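Local coordinates for putative c-1-tetrahydrofolate synthase, cytoplasmic (Leishmania major, PDB 4A26), which probably catalyses both the NAD(P)-dependent oxidation of methylenetetrahydrofolate and the hydrolysis of the resulting methenyl form in one-carbon metabolism, at residues E76-S79 / Q80-E84. Numbering follows the deposited sequence.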
ATOM      1  N   GLU A  76      -2.991 -34.490  -1.174  1.00 43.21           N
ATOM      2  CA  GLU A  76      -2.190 -33.816  -0.154  1.00 44.61           C
ATOM      3  C   GLU A  76      -0.696 -33.805  -0.487  1.00 45.48           C
ATOM      4  O   GLU A  76       0.022 -32.897  -0.072  1.00 45.90           O
ATOM      5  CB  GLU A  76      -2.407 -34.492   1.204  1.00 46.70           C
ATOM      6  CG  GLU A  76      -1.964 -33.671   2.407  1.00 48.29           C
ATOM      7  CD  GLU A  76      -2.779 -33.992   3.643  1.00 50.40           C
ATOM      8  OE1 GLU A  76      -3.919 -33.480   3.751  1.00 49.16           O
ATOM      9  OE2 GLU A  76      -2.292 -34.775   4.490  1.00 52.87           O
ATOM     10  N   ASP A  77      -0.247 -34.810  -1.239  1.00 45.87           N
ATOM     11  CA  ASP A  77       1.179 -35.023  -1.519  1.00 47.03           C
ATOM     12  C   ASP A  77       1.569 -34.612  -2.946  1.00 45.96           C
ATOM     13  O   ASP A  77       2.528 -35.140  -3.513  1.00 46.82           O
ATOM     14  CB  ASP A  77       1.547 -36.499  -1.264  1.00 48.63           C
ATOM     15  CG  ASP A  77       0.808 -37.473  -2.189  1.00 47.26           C
ATOM     16  OD1 ASP A  77      -0.279 -37.133  -2.696  1.00 45.14           O
ATOM     17  OD2 ASP A  77       1.316 -38.591  -2.405  1.00 47.89           O
ATOM     18  N   ILE A  78       0.841 -33.651  -3.509  1.00 44.31           N
ATOM     19  CA  ILE A  78       0.990 -33.285  -4.921  1.00 43.29           C
ATOM     20  C   ILE A  78       2.120 -32.278  -5.156  1.00 43.90           C
ATOM     21  O   ILE A  78       2.479 -31.509  -4.259  1.00 44.63           O
ATOM     22  CB  ILE A  78      -0.335 -32.712  -5.482  1.00 41.38           C
ATOM     23  CG1 ILE A  78      -0.347 -32.761  -7.009  1.00 40.57           C
ATOM     24  CG2 ILE A  78      -0.567 -31.290  -4.978  1.00 40.71           C
ATOM     25  CD1 ILE A  78      -1.714 -32.594  -7.600  1.00 39.69           C
ATOM     26  N   SER A  79       2.668 -32.294  -6.372  1.00 43.82           N
ATOM     27  CA  SER A  79       3.757 -31.401  -6.763  1.00 44.57           C
ATOM     28  C   SER A  79       3.339 -29.941  -6.769  1.00 43.59           C
ATOM     29  O   SER A  79       2.172 -29.625  -6.990  1.00 42.16           O
ATOM     30  CB  SER A  79       4.242 -31.749  -8.169  1.00 44.58           C
ATOM     31  OG  SER A  79       4.723 -33.073  -8.238  1.00 46.42           O
ATOM     32  N   GLN A  80       4.307 -29.057  -6.541  1.00 44.65           N
ATOM     33  CA  GLN A  80       4.130 -27.631  -6.783  1.00 44.02           C
ATOM     34  C   GLN A  80       3.773 -27.404  -8.249  1.00 43.12           C
ATOM     35  O   GLN A  80       2.828 -26.673  -8.556  1.00 41.65           O
ATOM     36  CB  GLN A  80       5.418 -26.875  -6.449  1.00 45.85           C
ATOM     37  CG  GLN A  80       5.332 -25.359  -6.599  1.00 45.60           C
ATOM     38  CD  GLN A  80       4.560 -24.702  -5.478  1.00 45.11           C
ATOM     39  OE1 GLN A  80       4.742 -25.037  -4.308  1.00 46.26           O
ATOM     40  NE2 GLN A  80       3.700 -23.752  -5.827  1.00 43.93           N
ATOM     41  N   GLU A  81       4.534 -28.035  -9.145  1.00 44.05           N
ATOM     42  CA  GLU A  81       4.329 -27.891 -10.592  1.00 43.70           C
ATOM     43  C   GLU A  81       2.884 -28.224 -10.963  1.00 41.65           C
ATOM     44  O   GLU A  81       2.230 -27.460 -11.672  1.00 40.87           O
ATOM     45  CB  GLU A  81       5.296 -28.793 -11.382  1.00 45.17           C
ATOM     46  CG  GLU A  81       5.888 -28.164 -12.660  1.00 47.05           C
ATOM     47  CD  GLU A  81       4.863 -27.926 -13.770  1.00 47.05           C
ATOM     48  OE1 GLU A  81       4.028 -27.001 -13.634  1.00 46.48           O
ATOM     49  OE2 GLU A  81       4.909 -28.647 -14.795  1.00 47.82           O
ATOM     50  N   VAL A  82       2.390 -29.351 -10.454  1.00 40.95           N
ATOM     51  CA  VAL A  82       1.054 -29.839 -10.794  1.00 39.29           C
ATOM     52  C   VAL A  82      -0.044 -28.931 -10.234  1.00 38.00           C
ATOM     53  O   VAL A  82      -1.043 -28.686 -10.904  1.00 37.14           O
ATOM     54  CB  VAL A  82       0.842 -31.290 -10.308  1.00 39.45           C
ATOM     55  CG1 VAL A  82      -0.586 -31.740 -10.566  1.00 38.22           C
ATOM     56  CG2 VAL A  82       1.823 -32.225 -10.991  1.00 40.18           C
ATOM     57  N   LEU A  83       0.139 -28.434  -9.013  1.00 38.05           N
ATOM     58  CA  LEU A  83      -0.768 -27.431  -8.448  1.00 36.91           C
ATOM     59  C   LEU A  83      -0.871 -26.232  -9.383  1.00 36.49           C
ATOM     60  O   LEU A  83      -1.965 -25.826  -9.766  1.00 35.52           O
ATOM     61  CB  LEU A  83      -0.277 -26.962  -7.070  1.00 37.55           C
ATOM     62  CG  LEU A  83      -1.020 -25.781  -6.429  1.00 36.47           C
ATOM     63  CD1 LEU A  83      -2.480 -26.149  -6.173  1.00 34.92           C
ATOM     64  CD2 LEU A  83      -0.339 -25.335  -5.147  1.00 36.85           C
ATOM     65  N   GLU A  84       0.279 -25.672  -9.740  1.00 37.64           N
ATOM     66  CA  GLU A  84       0.337 -24.483 -10.592  1.00 37.71           C
ATOM     67  C   GLU A  84      -0.287 -24.705 -11.972  1.00 37.03           C
ATOM     68  O   GLU A  84      -0.858 -23.782 -12.547  1.00 36.70           O
ATOM     69  CB  GLU A  84       1.789 -24.016 -10.745  1.00 39.52           C
ATOM     70  CG  GLU A  84       2.380 -23.419  -9.474  1.00 40.72           C
ATOM     71  CD  GLU A  84       3.679 -22.684  -9.721  1.00 43.61           C
ATOM     72  OE1 GLU A  84       4.416 -23.057 -10.662  1.00 44.80           O
ATOM     73  OE2 GLU A  84       3.962 -21.724  -8.972  1.00 45.10           O
TER
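Ile-78 and Val-82 make the apolar contact between the loop and the first turn of helix 80-91: Ile-78 CD1 lies 3.3 Å from Val-82 CG1, and CG1 of Ile-78 is 3.7 Å from the same methyl. The two side chains meet at about a right angle, so the extended end of the isoleucine runs across the valine. With CG1 anti to the backbone N in both residues (chi1 -161° in Ile-78, 175° in Val-82), the branches that touch are the ones swung beside the carbonyl carbon. The other valine methyl, CG2, rests 3.7 Å from CB of Ser-79. Leu-83 N donates a hydrogen bond to Ser-79 O (3.1 Å, N-H...O 165°), followed by the Glu-84 N to Gln-80 O bond one residue on. Ser-79, the last non-helical residue, whose C=O starts this i to i+4 pattern, is thus the N-cap, although its hydroxyl makes no capping bond. Further out, His-108 NE2 hydrogen-bonds to Ile-78 O, Gln-80 OE1 accepts a hydrogen bond from Asn-110 N, and Leu-83 packs on Ile-43 and Val-45 of strand 39-45. The contact starts the helix of a beta-alpha-beta crossover, 68-74/80-91/98-101, in the catalytic domain.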